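Local coordinates for peroxisomal acyl-CoA oxidase 1A (Solanum lycopersicum, PDB 2FON), which probably catalyses the FAD-dependent oxidation of fatty acyl-CoA thioesters, the first step of peroxisomal beta-oxidation, at residues F67-R72 / Y111-A116; G251-M256 / F433-P438; K400-S405 / V448-V453. All coordinates share one frame; numbering follows the deposited sequence.

Contact 1: residues F67-R72 / Y111-A116; sequences FSKEGR and YVDEPA
In the helical N-terminal region of the acyl-CoA oxidase fold, Phe67 and Lys69, in the loop between helix 48-62 and helix 77-97, meet Val112 and Asp113 where helix 102-112 ends. The apolar part is a CH-pi contact: Val112 CG2 sits 3.9 Å from the centroid of the Phe67 ring and 30° off its normal, hence over the face. With CG1 anti to the backbone N (chi1 169°), it is the other methyl that meets the ring, nearest to Phe67 CD2 and CE2. Asp113, first beyond the helix, leaves helical geometry with a positive phi. Its carboxylate forms a salt bridge with Lys69, whose NZ lies 2.9 Å from Asp113 OD2 and takes the lone pair anti to the other oxygen. Arg317 pairs with the same OD2, while Lys69 NZ also donates to the carbonyl of His631, so both charged ends have further partners. Lys69 opens a type II turn, closed by Arg72 N to Lys69 O at 3.1 Å. Arg72, the last residue of the turn, meets the Glu114 carboxylate only with CD. Its guanidinium forms a salt bridge with Glu431 instead, and the Glu114 carboxylate binds Lys87 and Thr84; the guanidinium of Arg72 and the carboxylate of Glu114 are turned 55° against each other, with Arg72 CD at 3.9 Å from Glu114 OE2.

Contact 2: residues G251-M256 / F433-P438; sequences GAYNSM and FAVYVP. With FAD (flavin-adenine dinucleotide), chain E.
Tyr253, Ala252 and Val435 account for most of the surface buried where the loop before strand 258-263, in the acyl-CoA dehydrogenase-type middle domain, packs against helix 429-436 of the C-alpha1 region, beside the flavin end of the FAD pocket. The two backbones come close here, Ala252 CA lying 4.9 Å from Val435 CA. The alanine side chains are consistent with this: Ala252 CB faces Ala434 CB at 3.9 Å, and Val435 CG2 rests against Ala252 CA. Val435 divides its methyls between two partners. CG1, anti to the backbone N (chi1 177°), is directed at the Tyr253 ring and comes within 4.1 Å of Tyr253 CE1, whereas CG2 serves Ala252.

The Tyr253 ring is bordered by protein and cofactor. Val435 O lies in the ring plane at its edge, 3.6 Å from Tyr253 CE1, and Pro438 CG approaches the same carbon obliquely. One face carries the flavin methyl C7M, 4.0 Å above the plane and displaced toward the rim; Pro438 CB also touches C7M, at 3.4 Å. Tyrosine and proline thus both border the dimethylbenzene end of the isoalloxazine. Tyr423 of the second subunit packs on these two side chains, placing the contact at the dimer interface. With an alanine at Tyr253, C7M is likely to lose the ring over it, and a gap to open beside Val435 and Pro438.

Within the loop, Gly251 O accepts from Asn254 N and Asn254 ND2 on opposite faces of its carbonyl plane, the ND2 bond measuring 2.8 Å.

Contact 3: residues K400-S405 / V448-V453; sequences KSLTTS and VLQLQV. With FAD (flavin-adenine dinucleotide), chain E.
Helix segments 400-405 and 448-453 run roughly antiparallel, with axes 9.7 Å apart at closest approach and 142° between their directions, and come nearest at Ser401 and Leu449. They pair two helices of the C-alpha1 helical domain. Packing is carried by Ser401, Leu449 and Gln450. The Gln450 chain bends at chi2 (-107°), and its CG, CD and NE2 lie along the Ser401 side chain, with NE2 3.3 Å from Ser401 CB. Although Gln450 NE2 and Ser401 OG are only 3.4 Å apart, the angle is too poor for a hydrogen bond; the hydroxyl bonds instead to the carbonyl of Asn446, just before segment 448-453. Helix 535-558 lies against both segments here, Val543 and Val550 touching Leu402, and Ala542 and Cys546 touching Gln450.

Lys400 meets the second segment with its aliphatic chain: CD lies 4.0 Å from Leu449 CD1, the two side chains crossing at about a right angle. Its ammonium group is hydrogen-bonded to the carbonyls of Ala439 and Gly444 and to Asn446 OD1. These three oxygens bind NZ to the loop that leads into helix 446-462 and includes Glu443, predicted as the proton acceptor, whose side chain is about 5 Å from that of Lys400.

Segment 448-453 also borders the FAD adenine: Val448 CG2 is 3.6 Å from C5A, and Leu451 CD1 touches N1A. Within helix 389-417, Lys400 O accepts from both Thr404 N and Thr404 OG1, the latter at 2.8 Å and 33° out of the carbonyl plane.

In the fold
Contacts 2 and 3 are buried, whereas contact 1 is partly buried and lies farthest from the chain centre. Their chemistry differs: a salt bridge with an aromatic-methyl contact in contact 1, mainly apolar packing in contact 2, with a carbonyl oxygen at the edge of a tyrosine ring, and helix packing in contact 3, whose lysine and serine at the interface find polar partners outside the segments. Contacts 1 and 2 adjoin, joined by a probable hydrogen bond between Pro115 O and Ser255 OG, and Glu431 serves both, pairing with Arg72 and accepting from Ala252 N. Contacts 2 and 3 meet through Tyr436 and Thr404 and touch opposite ends of one FAD, flavin and adenine. Contacts 1 and 3 do not touch, their centres being about 30 Å apart.

Contact 1: residues F67-R72 / Y111-A116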
loop_
_atom_site.group_PDB
_atom_site.type_symbol
_atom_site.label_atom_id
_atom_site.label_comp_id
_atom_site.label_asym_id
_atom_site.label_seq_id
_atom_site.Cartn_x
_atom_site.Cartn_y
_atom_site.Cartn_z
ATOM N N PHE B 67 -9.389 -23.488 -16.795
ATOM C CA PHE B 67 -9.349 -22.366 -15.857
ATOM C C PHE B 67 -7.971 -22.052 -15.307
ATOM O O PHE B 67 -7.869 -21.316 -14.328
ATOM C CB PHE B 67 -10.265 -22.648 -14.676
ATOM C CG PHE B 67 -11.697 -22.713 -15.042
ATOM C CD1 PHE B 67 -12.468 -23.826 -14.676
ATOM C CD2 PHE B 67 -12.298 -21.660 -15.768
ATOM C CE1 PHE B 67 -13.815 -23.913 -15.025
ATOM C CE2 PHE B 67 -13.662 -21.729 -16.120
ATOM C CZ PHE B 67 -14.421 -22.876 -15.721
ATOM N N SER B 68 -6.919 -22.597 -15.905
ATOM C CA SER B 68 -5.558 -22.314 -15.484
ATOM C C SER B 68 -5.219 -20.810 -15.517
ATOM O O SER B 68 -5.606 -20.081 -16.437
ATOM C CB SER B 68 -4.590 -23.077 -16.383
ATOM O OG SER B 68 -3.295 -22.504 -16.353
ATOM N N LYS B 69 -4.475 -20.344 -14.531
ATOM C CA LYS B 69 -4.017 -18.963 -14.529
ATOM C C LYS B 69 -2.587 -18.932 -14.962
ATOM O O LYS B 69 -1.930 -17.922 -14.866
ATOM C CB LYS B 69 -4.175 -18.331 -13.145
ATOM C CG LYS B 69 -5.583 -18.450 -12.613
ATOM C CD LYS B 69 -5.922 -17.509 -11.446
ATOM C CE LYS B 69 -5.184 -17.843 -10.120
ATOM N NZ LYS B 69 -6.169 -17.998 -8.970
ATOM N N GLU B 70 -2.082 -20.047 -15.450
ATOM C CA GLU B 70 -0.660 -20.111 -15.799
ATOM C C GLU B 70 -0.430 -19.052 -16.846
ATOM O O GLU B 70 -1.292 -18.851 -17.711
ATOM C CB GLU B 70 -0.264 -21.493 -16.327
ATOM C CG GLU B 70 1.258 -21.694 -16.524
ATOM C CD GLU B 70 2.086 -21.514 -15.224
ATOM O OE1 GLU B 70 1.479 -21.519 -14.121
ATOM O OE2 GLU B 70 3.337 -21.368 -15.300
ATOM N N GLY B 71 0.670 -18.321 -16.722
ATOM C CA GLY B 71 1.023 -17.326 -17.725
ATOM C C GLY B 71 0.332 -15.970 -17.683
ATOM O O GLY B 71 0.777 -15.037 -18.366
ATOM N N ARG B 72 -0.734 -15.830 -16.881
ATOM C CA ARG B 72 -1.635 -14.678 -17.012
ATOM C C ARG B 72 -0.983 -13.320 -16.869
ATOM O O ARG B 72 -1.249 -12.415 -17.630
ATOM C CB ARG B 72 -2.843 -14.775 -16.092
ATOM C CG ARG B 72 -4.113 -14.162 -16.764
ATOM C CD ARG B 72 -5.302 -14.159 -15.829
ATOM N NE ARG B 72 -4.773 -13.822 -14.516
ATOM C CZ ARG B 72 -4.768 -12.612 -13.953
ATOM N NH1 ARG B 72 -5.357 -11.519 -14.499
ATOM N NH2 ARG B 72 -4.219 -12.550 -12.754
ATOM N N TYR B 111 -14.143 -18.589 -8.114
ATOM C CA TYR B 111 -12.952 -19.392 -8.149
ATOM C C TYR B 111 -12.129 -19.358 -9.462
ATOM O O TYR B 111 -10.937 -19.631 -9.464
ATOM C CB TYR B 111 -13.331 -20.788 -7.670
ATOM C CG TYR B 111 -13.610 -20.701 -6.204
ATOM C CD1 TYR B 111 -14.902 -20.770 -5.690
ATOM C CD2 TYR B 111 -12.583 -20.470 -5.326
ATOM C CE1 TYR B 111 -15.136 -20.635 -4.303
ATOM C CE2 TYR B 111 -12.808 -20.335 -3.980
ATOM C CZ TYR B 111 -14.073 -20.422 -3.468
ATOM O OH TYR B 111 -14.200 -20.282 -2.104
ATOM N N VAL B 112 -12.786 -19.020 -10.565
ATOM C CA VAL B 112 -12.104 -18.645 -11.784
ATOM C C VAL B 112 -11.140 -17.455 -11.497
ATOM O O VAL B 112 -10.089 -17.337 -12.110
ATOM C CB VAL B 112 -13.135 -18.303 -12.898
ATOM C CG1 VAL B 112 -12.452 -17.651 -14.107
ATOM C CG2 VAL B 112 -13.796 -19.507 -13.353
ATOM N N ASP B 113 -11.549 -16.573 -10.589
ATOM C CA ASP B 113 -10.689 -15.571 -9.971
ATOM C C ASP B 113 -10.077 -14.578 -10.926
ATOM O O ASP B 113 -8.901 -14.338 -10.872
ATOM C CB ASP B 113 -9.591 -16.265 -9.160
ATOM C CG ASP B 113 -8.772 -15.298 -8.283
ATOM O OD1 ASP B 113 -9.329 -14.353 -7.665
ATOM O OD2 ASP B 113 -7.550 -15.527 -8.171
ATOM N N GLU B 114 -10.870 -13.967 -11.788
ATOM C CA GLU B 114 -10.355 -13.016 -12.750
ATOM C C GLU B 114 -11.376 -11.906 -12.967
ATOM O O GLU B 114 -12.495 -12.189 -13.402
ATOM C CB GLU B 114 -10.174 -13.794 -14.053
ATOM C CG GLU B 114 -9.980 -12.979 -15.312
ATOM C CD GLU B 114 -9.237 -13.788 -16.386
ATOM O OE1 GLU B 114 -9.144 -15.048 -16.207
ATOM O OE2 GLU B 114 -8.762 -13.162 -17.400
ATOM N N PRO B 115 -11.021 -10.649 -12.698
ATOM C CA PRO B 115 -12.058 -9.650 -12.971
ATOM C C PRO B 115 -12.474 -9.704 -14.451
ATOM O O PRO B 115 -11.625 -9.869 -15.334
ATOM C CB PRO B 115 -11.345 -8.312 -12.669
ATOM C CG PRO B 115 -10.198 -8.675 -11.744
ATOM C CD PRO B 115 -9.761 -10.036 -12.246
ATOM N N ALA B 116 -13.769 -9.606 -14.731
ATOM C CA ALA B 116 -14.275 -9.593 -16.105
ATOM C C ALA B 116 -15.688 -9.076 -16.073
ATOM O O ALA B 116 -16.321 -9.084 -15.010
ATOM C CB ALA B 116 -14.266 -11.017 -16.669
#

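Contact 2: residues G251-M256 / F433-P438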
loop_
_atom_site.group_PDB
_atom_site.type_symbol
_atom_site.label_atom_id
_atom_site.label_comp_id
_atom_site.label_asym_id
_atom_site.label_seq_id
_atom_site.Cartn_x
_atom_site.Cartn_y
_atom_site.Cartn_z
ATOM N N GLY B 251 -1.861 -7.929 -14.980
ATOM C CA GLY B 251 -3.113 -8.616 -14.891
ATOM C C GLY B 251 -4.022 -7.734 -14.048
ATOM O O GLY B 251 -4.360 -6.623 -14.467
ATOM N N ALA B 252 -4.404 -8.211 -12.852
ATOM C CA ALA B 252 -5.353 -7.504 -11.979
ATOM C C ALA B 252 -6.612 -7.149 -12.711
ATOM O O ALA B 252 -7.292 -8.029 -13.215
ATOM C CB ALA B 252 -4.748 -6.280 -11.438
ATOM N N TYR B 253 -6.944 -5.862 -12.785
ATOM C CA TYR B 253 -8.209 -5.424 -13.419
ATOM C C TYR B 253 -8.035 -5.193 -14.895
ATOM O O TYR B 253 -8.977 -4.882 -15.581
ATOM C CB TYR B 253 -8.752 -4.164 -12.781
ATOM C CG TYR B 253 -9.912 -4.375 -11.912
ATOM C CD1 TYR B 253 -9.746 -4.760 -10.593
ATOM C CD2 TYR B 253 -11.196 -4.154 -12.386
ATOM C CE1 TYR B 253 -10.840 -4.970 -9.754
ATOM C CE2 TYR B 253 -12.304 -4.335 -11.585
ATOM C CZ TYR B 253 -12.120 -4.751 -10.266
ATOM O OH TYR B 253 -13.232 -4.958 -9.447
ATOM N N ASN B 254 -6.825 -5.351 -15.396
ATOM C CA ASN B 254 -6.549 -5.171 -16.823
ATOM C C ASN B 254 -7.274 -6.144 -17.724
ATOM O O ASN B 254 -7.373 -5.944 -18.898
ATOM C CB ASN B 254 -5.020 -5.095 -17.065
ATOM C CG ASN B 254 -4.440 -3.869 -16.398
ATOM O OD1 ASN B 254 -4.808 -2.741 -16.756
ATOM N ND2 ASN B 254 -3.633 -4.067 -15.357
ATOM N N SER B 255 -7.804 -7.193 -17.140
ATOM C CA SER B 255 -8.643 -8.119 -17.852
ATOM C C SER B 255 -10.058 -7.620 -17.848
ATOM O O SER B 255 -10.909 -8.212 -18.464
ATOM C CB SER B 255 -8.607 -9.462 -17.144
ATOM O OG SER B 255 -9.118 -9.336 -15.840
ATOM N N MET B 256 -10.326 -6.538 -17.144
ATOM C CA MET B 256 -11.675 -5.934 -17.097
ATOM C C MET B 256 -11.705 -4.739 -18.079
ATOM O O MET B 256 -10.779 -3.877 -18.078
ATOM C CB MET B 256 -12.025 -5.499 -15.643
ATOM C CG MET B 256 -13.270 -4.698 -15.476
ATOM S SD MET B 256 -14.730 -5.760 -15.542
ATOM C CE MET B 256 -14.834 -6.414 -13.836
ATOM N N PHE B 433 -3.235 -7.269 -4.121
ATOM C CA PHE B 433 -3.373 -5.897 -3.669
ATOM C C PHE B 433 -3.916 -4.992 -4.777
ATOM O O PHE B 433 -4.830 -4.214 -4.561
ATOM C CB PHE B 433 -2.039 -5.377 -3.171
ATOM C CG PHE B 433 -2.051 -3.925 -2.794
ATOM C CD1 PHE B 433 -2.658 -3.504 -1.611
ATOM C CD2 PHE B 433 -1.475 -2.994 -3.610
ATOM C CE1 PHE B 433 -2.687 -2.171 -1.261
ATOM C CE2 PHE B 433 -1.489 -1.622 -3.288
ATOM C CZ PHE B 433 -2.084 -1.211 -2.122
ATOM N N ALA B 434 -3.333 -5.083 -5.963
ATOM C CA ALA B 434 -3.842 -4.357 -7.101
ATOM C C ALA B 434 -5.322 -4.612 -7.363
ATOM O O ALA B 434 -6.110 -3.632 -7.499
ATOM C CB ALA B 434 -3.024 -4.636 -8.342
ATOM N N VAL B 435 -5.700 -5.889 -7.465
ATOM C CA VAL B 435 -7.129 -6.228 -7.605
ATOM C C VAL B 435 -7.970 -5.747 -6.405
ATOM O O VAL B 435 -9.110 -5.411 -6.573
ATOM C CB VAL B 435 -7.435 -7.772 -7.650
ATOM C CG1 VAL B 435 -8.943 -7.981 -7.721
ATOM C CG2 VAL B 435 -6.813 -8.432 -8.807
ATOM N N TYR B 436 -7.439 -5.759 -5.203
ATOM C CA TYR B 436 -8.309 -5.497 -4.083
ATOM C C TYR B 436 -8.650 -4.045 -3.907
ATOM O O TYR B 436 -9.783 -3.674 -3.564
ATOM C CB TYR B 436 -7.725 -5.971 -2.742
ATOM C CG TYR B 436 -8.794 -5.823 -1.716
ATOM C CD1 TYR B 436 -9.925 -6.637 -1.775
ATOM C CD2 TYR B 436 -8.755 -4.777 -0.750
ATOM C CE1 TYR B 436 -10.946 -6.476 -0.886
ATOM C CE2 TYR B 436 -9.784 -4.616 0.157
ATOM C CZ TYR B 436 -10.876 -5.471 0.079
ATOM O OH TYR B 436 -11.922 -5.365 0.960
ATOM N N VAL B 437 -7.631 -3.225 -4.100
ATOM C CA VAL B 437 -7.672 -1.854 -3.659
ATOM C C VAL B 437 -8.854 -0.964 -4.150
ATOM O O VAL B 437 -9.370 -0.172 -3.355
ATOM C CB VAL B 437 -6.298 -1.216 -3.768
ATOM C CG1 VAL B 437 -6.093 -0.637 -5.146
ATOM C CG2 VAL B 437 -6.119 -0.193 -2.575
ATOM N N PRO B 438 -9.351 -1.191 -5.402
ATOM C CA PRO B 438 -10.519 -0.369 -5.791
ATOM C C PRO B 438 -11.702 -0.451 -4.793
ATOM O O PRO B 438 -12.458 0.504 -4.658
ATOM C CB PRO B 438 -10.907 -0.892 -7.212
ATOM C CG PRO B 438 -9.865 -1.815 -7.612
ATOM C CD PRO B 438 -9.005 -2.194 -6.454
HETATM P PA FAD E . -14.049 11.377 -5.299
HETATM O O1A FAD E . -15.382 11.447 -4.665
HETATM O O2A FAD E . -13.882 12.328 -6.453
HETATM O O5B FAD E . -12.998 11.579 -4.150
HETATM C C5B FAD E . -11.775 12.195 -4.456
HETATM C C4B FAD E . -11.091 12.547 -3.124
HETATM O O4B FAD E . -11.829 13.573 -2.519
HETATM C C3B FAD E . -11.132 11.379 -2.141
HETATM O O3B FAD E . -10.006 11.521 -1.366
HETATM C C2B FAD E . -12.367 11.613 -1.324
HETATM O O2B FAD E . -12.310 11.174 -0.009
HETATM C C1B FAD E . -12.353 13.129 -1.295
HETATM N N9A FAD E . -13.698 13.639 -1.143
HETATM C C8A FAD E . -14.702 13.602 -2.058
HETATM N N7A FAD E . -15.790 14.132 -1.486
HETATM C C5A FAD E . -15.481 14.515 -0.229
HETATM C C6A FAD E . -16.201 15.162 0.777
HETATM N N6A FAD E . -17.492 15.504 0.588
HETATM N N1A FAD E . -15.570 15.438 1.970
HETATM C C2A FAD E . -14.274 15.063 2.178
HETATM N N3A FAD E . -13.567 14.448 1.170
HETATM C C4A FAD E . -14.160 14.188 -0.006
HETATM N N1 FAD E . -18.572 3.141 -11.499
HETATM C C2 FAD E . -19.719 2.667 -12.120
HETATM O O2 FAD E . -20.680 3.424 -12.219
HETATM N N3 FAD E . -19.791 1.361 -12.603
HETATM C C4 FAD E . -18.691 0.533 -12.466
HETATM O O4 FAD E . -18.728 -0.604 -12.914
HETATM C C4X FAD E . -17.520 0.998 -11.848
HETATM N N5 FAD E . -16.387 0.193 -11.727
HETATM C C5X FAD E . -15.261 0.704 -11.120
HETATM C C6 FAD E . -14.153 -0.094 -11.032
HETATM C C7 FAD E . -13.012 0.422 -10.486
HETATM C C7M FAD E . -11.883 -0.539 -10.428
HETATM C C8 FAD E . -12.959 1.740 -9.999
HETATM C C8M FAD E . -11.738 2.341 -9.344
HETATM C C9 FAD E . -14.079 2.538 -10.074
HETATM C C9A FAD E . -15.235 2.015 -10.646
HETATM N N10 FAD E . -16.373 2.792 -10.777
HETATM C C10 FAD E . -17.483 2.306 -11.378
HETATM C "C1'" FAD E . -16.449 4.203 -10.266
HETATM C "C2'" FAD E . -16.448 3.980 -8.748
HETATM O "O2'" FAD E . -17.560 3.236 -8.390
HETATM C "C3'" FAD E . -16.529 5.190 -7.839
HETATM O "O3'" FAD E . -17.773 5.844 -7.925
HETATM C "C4'" FAD E . -15.391 6.148 -8.014
HETATM O "O4'" FAD E . -14.159 5.468 -7.710
HETATM C "C5'" FAD E . -15.704 7.236 -7.031
HETATM O "O5'" FAD E . -14.422 7.790 -6.891
HETATM P P FAD E . -14.093 9.301 -7.198
HETATM O O1P FAD E . -12.975 9.370 -8.174
HETATM O O2P FAD E . -15.306 10.136 -7.533
HETATM O O3P FAD E . -13.734 9.839 -5.722
#

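Contact 3: residues K400-S405 / V448-V453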
loop_
_atom_site.group_PDB
_atom_site.type_symbol
_atom_site.label_atom_id
_atom_site.label_comp_id
_atom_site.label_asym_id
_atom_site.label_seq_id
_atom_site.Cartn_x
_atom_site.Cartn_y
_atom_site.Cartn_z
ATOM N N LYS B 400 -18.486 -1.211 5.708
ATOM C CA LYS B 400 -17.822 -1.340 4.401
ATOM C C LYS B 400 -16.515 -0.581 4.449
ATOM O O LYS B 400 -15.458 -1.094 4.073
ATOM C CB LYS B 400 -18.717 -0.748 3.290
ATOM C CG LYS B 400 -18.305 -0.934 1.833
ATOM C CD LYS B 400 -17.163 0.004 1.487
ATOM C CE LYS B 400 -17.064 0.344 -0.015
ATOM N NZ LYS B 400 -15.929 1.345 -0.258
ATOM N N SER B 401 -16.581 0.666 4.918
ATOM C CA SER B 401 -15.382 1.510 5.025
ATOM C C SER B 401 -14.302 0.894 5.905
ATOM O O SER B 401 -13.157 0.776 5.523
ATOM C CB SER B 401 -15.779 2.828 5.648
ATOM O OG SER B 401 -14.714 3.725 5.535
ATOM N N LEU B 402 -14.706 0.498 7.108
ATOM C CA LEU B 402 -13.773 -0.005 8.067
ATOM C C LEU B 402 -13.042 -1.168 7.457
ATOM O O LEU B 402 -11.774 -1.169 7.447
ATOM C CB LEU B 402 -14.473 -0.502 9.285
ATOM C CG LEU B 402 -13.399 -0.638 10.327
ATOM C CD1 LEU B 402 -12.940 0.754 10.724
ATOM C CD2 LEU B 402 -13.921 -1.405 11.491
ATOM N N THR B 403 -13.820 -2.131 6.941
ATOM C CA THR B 403 -13.215 -3.394 6.551
ATOM C C THR B 403 -12.430 -3.278 5.272
ATOM O O THR B 403 -11.369 -3.927 5.142
ATOM C CB THR B 403 -14.197 -4.541 6.404
ATOM O OG1 THR B 403 -15.133 -4.204 5.411
ATOM C CG2 THR B 403 -14.937 -4.876 7.749
ATOM N N THR B 404 -12.876 -2.438 4.339
ATOM C CA THR B 404 -12.059 -2.308 3.161
ATOM C C THR B 404 -10.746 -1.540 3.385
ATOM O O THR B 404 -9.808 -1.807 2.670
ATOM C CB THR B 404 -12.804 -1.783 1.967
ATOM O OG1 THR B 404 -13.392 -0.505 2.294
ATOM C CG2 THR B 404 -13.866 -2.797 1.491
ATOM N N SER B 405 -10.631 -0.634 4.369
ATOM C CA SER B 405 -9.290 -0.087 4.674
ATOM C C SER B 405 -8.409 -1.068 5.381
ATOM O O SER B 405 -7.186 -1.087 5.150
ATOM C CB SER B 405 -9.310 1.115 5.592
ATOM O OG SER B 405 -10.326 1.947 5.195
ATOM N N VAL B 448 -15.707 9.152 2.552
ATOM C CA VAL B 448 -17.036 9.758 2.414
ATOM C C VAL B 448 -18.135 8.963 3.129
ATOM O O VAL B 448 -19.081 9.526 3.709
ATOM C CB VAL B 448 -17.388 9.991 0.969
ATOM C CG1 VAL B 448 -18.906 10.066 0.764
ATOM C CG2 VAL B 448 -16.745 11.274 0.514
ATOM N N LEU B 449 -17.992 7.656 3.145
ATOM C CA LEU B 449 -18.915 6.887 3.902
ATOM C C LEU B 449 -18.747 7.141 5.390
ATOM O O LEU B 449 -19.740 7.099 6.149
ATOM C CB LEU B 449 -18.774 5.417 3.597
ATOM C CG LEU B 449 -19.238 5.037 2.209
ATOM C CD1 LEU B 449 -18.849 3.612 2.011
ATOM C CD2 LEU B 449 -20.681 5.199 2.122
ATOM N N GLN B 450 -17.530 7.389 5.864
ATOM C CA GLN B 450 -17.456 7.574 7.307
ATOM C C GLN B 450 -17.931 8.946 7.744
ATOM O O GLN B 450 -18.272 9.104 8.889
ATOM C CB GLN B 450 -16.128 7.146 7.908
ATOM C CG GLN B 450 -15.857 5.672 7.683
ATOM C CD GLN B 450 -16.015 4.822 8.930
ATOM O OE1 GLN B 450 -16.457 5.315 9.964
ATOM N NE2 GLN B 450 -15.664 3.529 8.843
ATOM N N LEU B 451 -18.044 9.916 6.848
ATOM C CA LEU B 451 -18.662 11.151 7.285
ATOM C C LEU B 451 -20.148 10.906 7.397
ATOM O O LEU B 451 -20.789 11.443 8.289
ATOM C CB LEU B 451 -18.361 12.306 6.356
ATOM C CG LEU B 451 -16.911 12.852 6.244
ATOM C CD1 LEU B 451 -16.735 13.614 4.929
ATOM C CD2 LEU B 451 -16.580 13.757 7.387
ATOM N N GLN B 452 -20.724 10.069 6.526
ATOM C CA GLN B 452 -22.134 9.652 6.719
ATOM C C GLN B 452 -22.344 9.000 8.062
ATOM O O GLN B 452 -23.312 9.323 8.753
ATOM C CB GLN B 452 -22.604 8.700 5.653
ATOM C CG GLN B 452 -23.217 9.438 4.540
ATOM C CD GLN B 452 -22.864 8.855 3.195
ATOM O OE1 GLN B 452 -23.092 7.670 2.928
ATOM N NE2 GLN B 452 -22.310 9.688 2.330
ATOM N N VAL B 453 -21.456 8.083 8.451
ATOM C CA VAL B 453 -21.600 7.464 9.763
ATOM C C VAL B 453 -21.630 8.526 10.872
ATOM O O VAL B 453 -22.538 8.557 11.666
ATOM C CB VAL B 453 -20.571 6.322 9.996
ATOM C CG1 VAL B 453 -20.691 5.801 11.419
ATOM C CG2 VAL B 453 -20.788 5.173 8.962
HETATM P PA FAD E . -14.049 11.377 -5.299
HETATM O O1A FAD E . -15.382 11.447 -4.665
HETATM O O2A FAD E . -13.882 12.328 -6.453
HETATM O O5B FAD E . -12.998 11.579 -4.150
HETATM C C5B FAD E . -11.775 12.195 -4.456
HETATM C C4B FAD E . -11.091 12.547 -3.124
HETATM O O4B FAD E . -11.829 13.573 -2.519
HETATM C C3B FAD E . -11.132 11.379 -2.141
HETATM O O3B FAD E . -10.006 11.521 -1.366
HETATM C C2B FAD E . -12.367 11.613 -1.324
HETATM O O2B FAD E . -12.310 11.174 -0.009
HETATM C C1B FAD E . -12.353 13.129 -1.295
HETATM N N9A FAD E . -13.698 13.639 -1.143
HETATM C C8A FAD E . -14.702 13.602 -2.058
HETATM N N7A FAD E . -15.790 14.132 -1.486
HETATM C C5A FAD E . -15.481 14.515 -0.229
HETATM C C6A FAD E . -16.201 15.162 0.777
HETATM N N6A FAD E . -17.492 15.504 0.588
HETATM N N1A FAD E . -15.570 15.438 1.970
HETATM C C2A FAD E . -14.274 15.063 2.178
HETATM N N3A FAD E . -13.567 14.448 1.170
HETATM C C4A FAD E . -14.160 14.188 -0.006
HETATM N N1 FAD E . -18.572 3.141 -11.499
HETATM C C2 FAD E . -19.719 2.667 -12.120
HETATM O O2 FAD E . -20.680 3.424 -12.219
HETATM N N3 FAD E . -19.791 1.361 -12.603
HETATM C C4 FAD E . -18.691 0.533 -12.466
HETATM O O4 FAD E . -18.728 -0.604 -12.914
HETATM C C4X FAD E . -17.520 0.998 -11.848
HETATM N N5 FAD E . -16.387 0.193 -11.727
HETATM C C5X FAD E . -15.261 0.704 -11.120
HETATM C C6 FAD E . -14.153 -0.094 -11.032
HETATM C C7 FAD E . -13.012 0.422 -10.486
HETATM C C7M FAD E . -11.883 -0.539 -10.428
HETATM C C8 FAD E . -12.959 1.740 -9.999
HETATM C C8M FAD E . -11.738 2.341 -9.344
HETATM C C9 FAD E . -14.079 2.538 -10.074
HETATM C C9A FAD E . -15.235 2.015 -10.646
HETATM N N10 FAD E . -16.373 2.792 -10.777
HETATM C C10 FAD E . -17.483 2.306 -11.378
HETATM C "C1'" FAD E . -16.449 4.203 -10.266
HETATM C "C2'" FAD E . -16.448 3.980 -8.748
HETATM O "O2'" FAD E . -17.560 3.236 -8.390
HETATM C "C3'" FAD E . -16.529 5.190 -7.839
HETATM O "O3'" FAD E . -17.773 5.844 -7.925
HETATM C "C4'" FAD E . -15.391 6.148 -8.014
HETATM O "O4'" FAD E . -14.159 5.468 -7.710
HETATM C "C5'" FAD E . -15.704 7.236 -7.031
HETATM O "O5'" FAD E . -14.422 7.790 -6.891
HETATM P P FAD E . -14.093 9.301 -7.198
HETATM O O1P FAD E . -12.975 9.370 -8.174
HETATM O O2P FAD E . -15.306 10.136 -7.533
HETATM O O3P FAD E . -13.734 9.839 -5.722
#